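Local coordinates for putative polysaccharide deacetylase (Bdellovibrio bacteriovorus HD100, PDB 5JP6), which probably removes acetyl groups from peptidoglycan as a zinc-binding carbohydrate esterase of family 4, at residues P53-F64 and E96-V106. The protein carries 1 engineered substitution. Sequence-based numbering, arbitrary orientation.
Sequences PEALFANWRHEF and EIRDENNRALV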
ATOM      1  N   PRO A  53     -12.195  -6.708  -3.854  1.00 31.30           N
ATOM      2  CA  PRO A  53     -12.390  -6.250  -5.237  1.00 28.14           C
ATOM      3  C   PRO A  53     -11.331  -6.741  -6.225  1.00 25.59           C
ATOM      4  O   PRO A  53     -11.679  -7.048  -7.363  1.00 24.32           O
ATOM      5  CB  PRO A  53     -12.343  -4.729  -5.097  1.00 27.14           C
ATOM      6  CG  PRO A  53     -12.897  -4.496  -3.723  1.00 33.24           C
ATOM      7  CD  PRO A  53     -12.299  -5.599  -2.882  1.00 32.26           C
ATOM      8  N   GLU A  54     -10.078  -6.839  -5.800  1.00 26.35           N
ATOM      9  CA  GLU A  54      -9.030  -7.336  -6.704  1.00 27.87           C
ATOM     10  C   GLU A  54      -9.364  -8.776  -7.148  1.00 26.35           C
ATOM     11  O   GLU A  54      -9.260  -9.129  -8.345  1.00 27.93           O
ATOM     12  CB  GLU A  54      -7.668  -7.328  -6.024  1.00 27.72           C
ATOM     13  CG  GLU A  54      -6.503  -7.597  -6.971  1.00 31.56           C
ATOM     14  CD  GLU A  54      -5.159  -7.472  -6.300  1.00 37.38           C
ATOM     15  OE1 GLU A  54      -5.132  -7.415  -5.053  1.00 43.30           O
ATOM     16  OE2 GLU A  54      -4.140  -7.415  -7.018  1.00 41.26           O
ATOM     17  N   ALA A  55      -9.750  -9.599  -6.182  1.00 28.64           N
ATOM     18  CA  ALA A  55     -10.114 -10.997  -6.471  1.00 31.20           C
ATOM     19  C   ALA A  55     -11.370 -11.053  -7.335  1.00 30.55           C
ATOM     20  O   ALA A  55     -11.438 -11.863  -8.281  1.00 30.79           O
ATOM     21  CB  ALA A  55     -10.345 -11.785  -5.194  1.00 36.41           C
ATOM     22  N   LEU A  56     -12.366 -10.204  -7.018  1.00 30.20           N
ATOM     23  CA  LEU A  56     -13.637 -10.185  -7.785  1.00 28.24           C
ATOM     24  C   LEU A  56     -13.339  -9.873  -9.265  1.00 24.64           C
ATOM     25  O   LEU A  56     -13.820 -10.558 -10.187  1.00 27.21           O
ATOM     26  CB  LEU A  56     -14.591  -9.130  -7.233  1.00 31.65           C
ATOM     27  CG  LEU A  56     -15.240  -9.405  -5.876  1.00 33.69           C
ATOM     28  CD1 LEU A  56     -16.172  -8.262  -5.524  1.00 36.07           C
ATOM     29  CD2 LEU A  56     -15.999 -10.734  -5.919  1.00 35.37           C
ATOM     30  N   PHE A  57     -12.532  -8.848  -9.506  1.00 25.16           N
ATOM     31  CA  PHE A  57     -12.218  -8.454 -10.894  1.00 24.09           C
ATOM     32  C   PHE A  57     -11.318  -9.475 -11.595  1.00 23.48           C
ATOM     33  O   PHE A  57     -11.489  -9.682 -12.787  1.00 24.96           O
ATOM     34  CB  PHE A  57     -11.629  -7.034 -10.998  1.00 22.91           C
ATOM     35  CG  PHE A  57     -12.651  -5.948 -11.156  1.00 22.54           C
ATOM     36  CD1 PHE A  57     -13.330  -5.535  -9.997  1.00 22.57           C
ATOM     37  CD2 PHE A  57     -12.966  -5.357 -12.356  1.00 26.14           C
ATOM     38  CE1 PHE A  57     -14.285  -4.531 -10.073  1.00 26.53           C
ATOM     39  CE2 PHE A  57     -13.921  -4.359 -12.416  1.00 27.61           C
ATOM     40  CZ  PHE A  57     -14.573  -3.953 -11.269  1.00 28.10           C
ATOM     41  N   ALA A  58     -10.402 -10.135 -10.877  1.00 24.10           N
ATOM     42  CA  ALA A  58      -9.616 -11.182 -11.516  1.00 27.08           C
ATOM     43  C   ALA A  58     -10.563 -12.285 -12.000  1.00 28.34           C
ATOM     44  O   ALA A  58     -10.462 -12.784 -13.123  1.00 29.11           O
ATOM     45  CB  ALA A  58      -8.569 -11.744 -10.578  1.00 31.67           C
ATOM     46  N   ASN A  59     -11.526 -12.652 -11.177  1.00 28.30           N
ATOM     47  CA  ASN A  59     -12.477 -13.672 -11.594  1.00 30.92           C
ATOM     48  C   ASN A  59     -13.364 -13.198 -12.736  1.00 29.68           C
ATOM     49  O   ASN A  59     -13.615 -13.951 -13.659  1.00 31.07           O
ATOM     50  CB  ASN A  59     -13.356 -14.096 -10.432  1.00 37.79           C
ATOM     51  CG  ASN A  59     -14.383 -15.133 -10.848  1.00 38.05           C
ATOM     52  OD1 ASN A  59     -14.036 -16.250 -11.263  1.00 44.77           O
ATOM     53  ND2 ASN A  59     -15.636 -14.758 -10.809  1.00 40.42           N
ATOM     54  N   TRP A  60     -13.833 -11.951 -12.675  1.00 27.63           N
ATOM     55  CA  TRP A  60     -14.645 -11.404 -13.777  1.00 28.07           C
ATOM     56  C   TRP A  60     -13.854 -11.323 -15.083  1.00 24.62           C
ATOM     57  O   TRP A  60     -14.398 -11.586 -16.138  1.00 26.33           O
ATOM     58  CB  TRP A  60     -15.282 -10.036 -13.427  1.00 26.63           C
ATOM     59  CG  TRP A  60     -16.361 -10.168 -12.394  1.00 29.33           C
ATOM     60  CD1 TRP A  60     -17.259 -11.216 -12.262  1.00 34.64           C
ATOM     61  CD2 TRP A  60     -16.695  -9.232 -11.375  1.00 28.68           C
ATOM     62  NE1 TRP A  60     -18.093 -10.989 -11.211  1.00 37.47           N
ATOM     63  CE2 TRP A  60     -17.775  -9.788 -10.637  1.00 33.86           C
ATOM     64  CE3 TRP A  60     -16.187  -7.988 -10.994  1.00 29.04           C
ATOM     65  CZ2 TRP A  60     -18.360  -9.137  -9.552  1.00 36.46           C
ATOM     66  CZ3 TRP A  60     -16.769  -7.345  -9.919  1.00 31.67           C
ATOM     67  CH2 TRP A  60     -17.848  -7.920  -9.198  1.00 35.95           C
ATOM     68  N   ARG A  61     -12.573 -10.979 -15.021  1.00 24.71           N
ATOM     69  CA  ARG A  61     -11.784 -10.996 -16.236  1.00 24.45           C
ATOM     70  C   ARG A  61     -11.747 -12.406 -16.813  1.00 23.94           C
ATOM     71  O   ARG A  61     -11.821 -12.562 -18.028  1.00 24.80           O
ATOM     72  CB  ARG A  61     -10.369 -10.491 -16.011  1.00 23.67           C
ATOM     73  CG  ARG A  61     -10.257  -9.014 -15.775  1.00 24.79           C
ATOM     74  CD  ARG A  61      -8.832  -8.496 -15.881  1.00 25.61           C
ATOM     75  NE  ARG A  61      -7.901  -9.230 -15.043  1.00 28.66           N
ATOM     76  CZ  ARG A  61      -7.647  -8.948 -13.761  1.00 25.91           C
ATOM     77  NH1 ARG A  61      -8.287  -7.963 -13.130  1.00 25.70           N
ATOM     78  NH2 ARG A  61      -6.772  -9.676 -13.089  1.00 32.89           N
ATOM     79  N   HIS A  62     -11.594 -13.421 -15.953  1.00 25.03           N
ATOM     80  CA  HIS A  62     -11.569 -14.808 -16.421  1.00 25.92           C
ATOM     81  C   HIS A  62     -12.907 -15.211 -17.041  1.00 26.27           C
ATOM     82  O   HIS A  62     -12.956 -15.753 -18.147  1.00 26.28           O
ATOM     83  CB  HIS A  62     -11.179 -15.749 -15.299  1.00 28.75           C
ATOM     84  CG  HIS A  62     -11.084 -17.171 -15.724  1.00 33.97           C
ATOM     85  ND1 HIS A  62      -9.955 -17.686 -16.325  1.00 41.50           N
ATOM     86  CD2 HIS A  62     -11.993 -18.175 -15.692  1.00 35.78           C
ATOM     87  CE1 HIS A  62     -10.159 -18.960 -16.611  1.00 39.19           C
ATOM     88  NE2 HIS A  62     -11.388 -19.280 -16.234  1.00 44.37           N
ATOM     89  N   GLU A  63     -14.004 -14.883 -16.367  1.00 26.01           N
ATOM     90  CA  GLU A  63     -15.334 -15.222 -16.883  1.00 27.06           C
ATOM     91  C   GLU A  63     -15.614 -14.565 -18.229  1.00 26.55           C
ATOM     92  O   GLU A  63     -16.179 -15.179 -19.138  1.00 31.14           O
ATOM     93  CB  GLU A  63     -16.413 -14.827 -15.876  1.00 29.96           C
ATOM     94  CG  GLU A  63     -16.308 -15.631 -14.589  1.00 36.43           C
ATOM     95  CD  GLU A  63     -17.377 -15.304 -13.581  1.00 37.98           C
ATOM     96  OE1 GLU A  63     -18.090 -14.275 -13.734  1.00 41.06           O
ATOM     97  OE2 GLU A  63     -17.507 -16.106 -12.631  1.00 46.33           O
ATOM     98  N   PHE A  64     -15.197 -13.306 -18.328  1.00 26.21           N
ATOM     99  CA  PHE A  64     -15.348 -12.501 -19.536  1.00 26.08           C
ATOM    100  C   PHE A  64     -14.552 -13.105 -20.697  1.00 25.89           C
ATOM    101  O   PHE A  64     -15.027 -13.193 -21.816  1.00 26.75           O
ATOM    102  CB  PHE A  64     -14.907 -11.082 -19.187  1.00 26.69           C
ATOM    103  CG  PHE A  64     -15.159 -10.045 -20.242  1.00 26.08           C
ATOM    104  CD1 PHE A  64     -14.266  -9.874 -21.295  1.00 27.09           C
ATOM    105  CD2 PHE A  64     -16.250  -9.187 -20.158  1.00 26.71           C
ATOM    106  CE1 PHE A  64     -14.470  -8.907 -22.241  1.00 27.13           C
ATOM    107  CE2 PHE A  64     -16.434  -8.205 -21.098  1.00 28.30           C
ATOM    108  CZ  PHE A  64     -15.550  -8.063 -22.139  1.00 27.70           C
ATOM    109  N   GLU A  96      -9.586  -0.943  -9.113  1.00 19.62           N
ATOM    110  CA  GLU A  96      -9.983  -1.885 -10.173  1.00 21.71           C
ATOM    111  C   GLU A  96     -10.519  -1.129 -11.388  1.00 20.76           C
ATOM    112  O   GLU A  96     -10.262  -1.514 -12.523  1.00 21.36           O
ATOM    113  CB  GLU A  96     -10.993  -2.905  -9.662  1.00 21.29           C
ATOM    114  CG  GLU A  96     -10.437  -3.842  -8.613  1.00 22.53           C
ATOM    115  CD  GLU A  96      -9.153  -4.500  -9.028  1.00 25.42           C
ATOM    116  OE1 GLU A  96      -9.112  -5.053 -10.168  1.00 24.26           O
ATOM    117  OE2 GLU A  96      -8.218  -4.511  -8.198  1.00 26.63           O
ATOM    118  N   ILE A  97     -11.236  -0.021 -11.148  1.00 21.47           N
ATOM    119  CA  ILE A  97     -11.772   0.749 -12.256  1.00 20.74           C
ATOM    120  C   ILE A  97     -10.643   1.429 -13.060  1.00 21.11           C
ATOM    121  O   ILE A  97     -10.714   1.534 -14.304  1.00 23.70           O
ATOM    122  CB  ILE A  97     -12.788   1.790 -11.762  1.00 22.43           C
ATOM    123  CG1 ILE A  97     -14.001   1.095 -11.139  1.00 23.63           C
ATOM    124  CG2 ILE A  97     -13.190   2.766 -12.854  1.00 23.85           C
ATOM    125  CD1 ILE A  97     -14.768   1.949 -10.143  1.00 25.99           C
ATOM    126  N   ARG A  98      -9.595   1.844 -12.350  1.00 21.78           N
ATOM    127  CA  ARG A  98      -8.433   2.486 -12.994  1.00 21.55           C
ATOM    128  C   ARG A  98      -7.511   1.480 -13.708  1.00 23.23           C
ATOM    129  O   ARG A  98      -6.770   1.869 -14.630  1.00 27.13           O
ATOM    130  CB  ARG A  98      -7.613   3.296 -11.984  1.00 23.18           C
ATOM    131  CG  ARG A  98      -8.338   4.516 -11.452  1.00 23.94           C
ATOM    132  CD  ARG A  98      -7.436   5.378 -10.579  1.00 23.45           C
ATOM    133  NE  ARG A  98      -8.157   6.473  -9.982  1.00 24.79           N
ATOM    134  CZ  ARG A  98      -8.515   7.593 -10.614  1.00 23.85           C
ATOM    135  NH1 ARG A  98      -8.115   7.820 -11.869  1.00 27.29           N
ATOM    136  NH2 ARG A  98      -9.312   8.451 -10.026  1.00 27.06           N
ATOM    137  N   ASP A  99      -7.517   0.221 -13.233  1.00 22.16           N
ATOM    138  CA  ASP A  99      -6.613  -0.804 -13.731  1.00 22.31           C
ATOM    139  C   ASP A  99      -6.900  -1.093 -15.179  1.00 23.01           C
ATOM    140  O   ASP A  99      -7.959  -1.619 -15.492  1.00 23.83           O
ATOM    141  CB  ASP A  99      -6.740  -2.074 -12.896  1.00 23.06           C
ATOM    142  CG  ASP A  99      -5.784  -3.146 -13.285  1.00 25.96           C
ATOM    143  OD1 ASP A  99      -5.121  -3.089 -14.362  1.00 28.74           O
ATOM    144  OD2 ASP A  99      -5.666  -4.058 -12.416  1.00 28.50           O
ATOM    145  N   GLU A 100      -5.950  -0.761 -16.064  1.00 26.55           N
ATOM    146  CA  GLU A 100      -6.137  -1.016 -17.519  1.00 27.84           C
ATOM    147  C   GLU A 100      -6.433  -2.488 -17.841  1.00 27.00           C
ATOM    148  O   GLU A 100      -7.005  -2.753 -18.876  1.00 29.70           O
ATOM    149  CB  GLU A 100      -4.973  -0.487 -18.353  1.00 35.49           C
ATOM    150  CG  GLU A 100      -4.935   1.043 -18.528  1.00 46.40           C
ATOM    151  CD  GLU A 100      -6.156   1.672 -19.242  1.00 51.41           C
ATOM    152  OE1 GLU A 100      -7.026   0.956 -19.819  1.00 47.11           O
ATOM    153  OE2 GLU A 100      -6.250   2.932 -19.214  1.00 53.94           O
ATOM    154  N   ASN A 101      -6.049  -3.451 -16.992  1.00 25.62           N
ATOM    155  CA  ASN A 101      -6.410  -4.864 -17.223  1.00 25.40           C
ATOM    156  C   ASN A 101      -7.924  -5.067 -17.244  1.00 23.75           C
ATOM    157  O   ASN A 101      -8.396  -6.003 -17.880  1.00 26.62           O
ATOM    158  CB  ASN A 101      -5.766  -5.799 -16.229  1.00 27.66           C
ATOM    159  CG  ASN A 101      -4.286  -5.987 -16.491  1.00 34.41           C
ATOM    160  OD1 ASN A 101      -3.764  -5.732 -17.611  1.00 36.84           O
ATOM    161  ND2 ASN A 101      -3.603  -6.441 -15.481  1.00 36.51           N
ATOM    162  N   ASN A 102      -8.657  -4.166 -16.603  1.00 25.07           N
ATOM    163  CA  ASN A 102     -10.114  -4.266 -16.490  1.00 22.32           C
ATOM    164  C   ASN A 102     -10.862  -3.404 -17.528  1.00 24.60           C
ATOM    165  O   ASN A 102     -12.093  -3.263 -17.474  1.00 24.98           O
ATOM    166  CB  ASN A 102     -10.547  -3.846 -15.083  1.00 21.35           C
ATOM    167  CG  ASN A 102     -10.080  -4.806 -14.038  1.00 20.72           C
ATOM    168  OD1 ASN A 102     -10.036  -6.034 -14.284  1.00 22.91           O
ATOM    169  ND2 ASN A 102      -9.721  -4.286 -12.880  1.00 21.61           N
ATOM    170  N   ARG A 103     -10.107  -2.878 -18.486  1.00 25.38           N
ATOM    171  CA  ARG A 103     -10.619  -1.886 -19.439  1.00 27.61           C
ATOM    172  C   ARG A 103     -11.919  -2.350 -20.084  1.00 25.91           C
ATOM    173  O   ARG A 103     -12.892  -1.568 -20.198  1.00 27.32           O
ATOM    174  CB  ARG A 103      -9.559  -1.558 -20.521  1.00 32.09           C
ATOM    175  CG  ARG A 103     -10.024  -0.510 -21.517  1.00 45.64           C
ATOM    176  CD  ARG A 103      -9.310  -0.576 -22.861  1.00 53.94           C
ATOM    177  NE  ARG A 103      -9.456  -1.885 -23.528  1.00 64.33           N
ATOM    178  CZ  ARG A 103     -10.585  -2.375 -24.063  1.00 58.23           C
ATOM    179  NH1 ARG A 103     -11.741  -1.693 -24.019  1.00 51.89           N
ATOM    180  NH2 ARG A 103     -10.560  -3.572 -24.635  1.00 59.62           N
ATOM    181  N   ALA A 104     -11.952  -3.602 -20.564  1.00 26.17           N
ATOM    182  CA  ALA A 104     -13.151  -4.070 -21.294  1.00 26.28           C
ATOM    183  C   ALA A 104     -14.360  -4.244 -20.402  1.00 26.53           C
ATOM    184  O   ALA A 104     -15.496  -4.130 -20.857  1.00 31.70           O
ATOM    185  CB  ALA A 104     -12.869  -5.350 -22.036  1.00 27.95           C
ATOM    186  N   LEU A 105     -14.122  -4.548 -19.137  1.00 24.47           N
ATOM    187  CA  LEU A 105     -15.220  -4.690 -18.179  1.00 24.06           C
ATOM    188  C   LEU A 105     -15.926  -3.381 -17.872  1.00 25.87           C
ATOM    189  O   LEU A 105     -17.151  -3.353 -17.687  1.00 27.85           O
ATOM    190  CB  LEU A 105     -14.734  -5.304 -16.875  1.00 25.89           C
ATOM    191  CG  LEU A 105     -14.370  -6.784 -16.896  1.00 26.55           C
ATOM    192  CD1 LEU A 105     -13.705  -7.224 -15.607  1.00 27.87           C
ATOM    193  CD2 LEU A 105     -15.566  -7.657 -17.131  1.00 34.07           C
ATOM    194  N   VAL A 106     -15.157  -2.300 -17.799  1.00 26.53           N
ATOM    195  CA  VAL A 106     -15.673  -0.995 -17.305  1.00 28.58           C
ATOM    196  C   VAL A 106     -15.727   0.106 -18.359  1.00 28.39           C
ATOM    197  O   VAL A 106     -16.104   1.228 -18.040  1.00 31.11           O
ATOM    198  CB  VAL A 106     -14.922  -0.496 -16.050  1.00 25.77           C
ATOM    199  CG1 VAL A 106     -15.088  -1.499 -14.919  1.00 29.79           C
ATOM    200  CG2 VAL A 106     -13.458  -0.181 -16.368  1.00 26.25           C
TER
HETATM  201  O   HOH W   1      -8.019  -7.529 -10.261  1.00 29.70           O
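F57, R61 and F64 on one side of helix 53-66 meet the bend where helix 94-98 gives way to helix 103-106, a mixed polar and apolar contact in the all-helical N-terminal part, which precedes the deacetylase sheet. E96 and L105 are the two knobs. E96 fits among P53, E54, F57 and R61, its CB over one face of the F57 ring, toward the rim and 3.7 Å from the centroid in a CH-pi contact, while CG touches F57 CD1; W60 CE3 lies over the rim of the opposite face. A bend at chi2 (-51°) lays the E96 carboxylate against helix 53-66, OE1 3.3 Å from F57 CB and OE2 against E54 CA.

N102 ties the polar part together. N102 ND2 gives two bonds in the plane of its amide, a straight one to the backbone E96 O (2.8 Å) and a more bent one to E96 OE1, met on the anti side but well out of the carboxylate plane. Both together fix the rotation of the amide, so that OD1 faces R61. The R61 chain folds at chi3 and brings NH1 to N102 OD1 at 2.8 Å, nearly straight at 165° and in the guanidinium plane. A water accepts from R61 NH1 and donates to E96 OE1 and E54 O, bridging a charge pair too far apart for a salt bridge.

At the other end, L105 sits among F57, W60, R61 and F64: CD1 lies 3.8 Å from F57 CD2, while CD2 packs 3.5 Å from F64 CD2. A104 CB adds to the F64 side, and helix 71-83 backs F57 and W60. The arrangement is knobs-into-holes packing of helix 53-66 against a bend between two short helices, shaped by an Asx turn (D99 OD1 accepting from N101 N) and a 3-10 turn at 100-102.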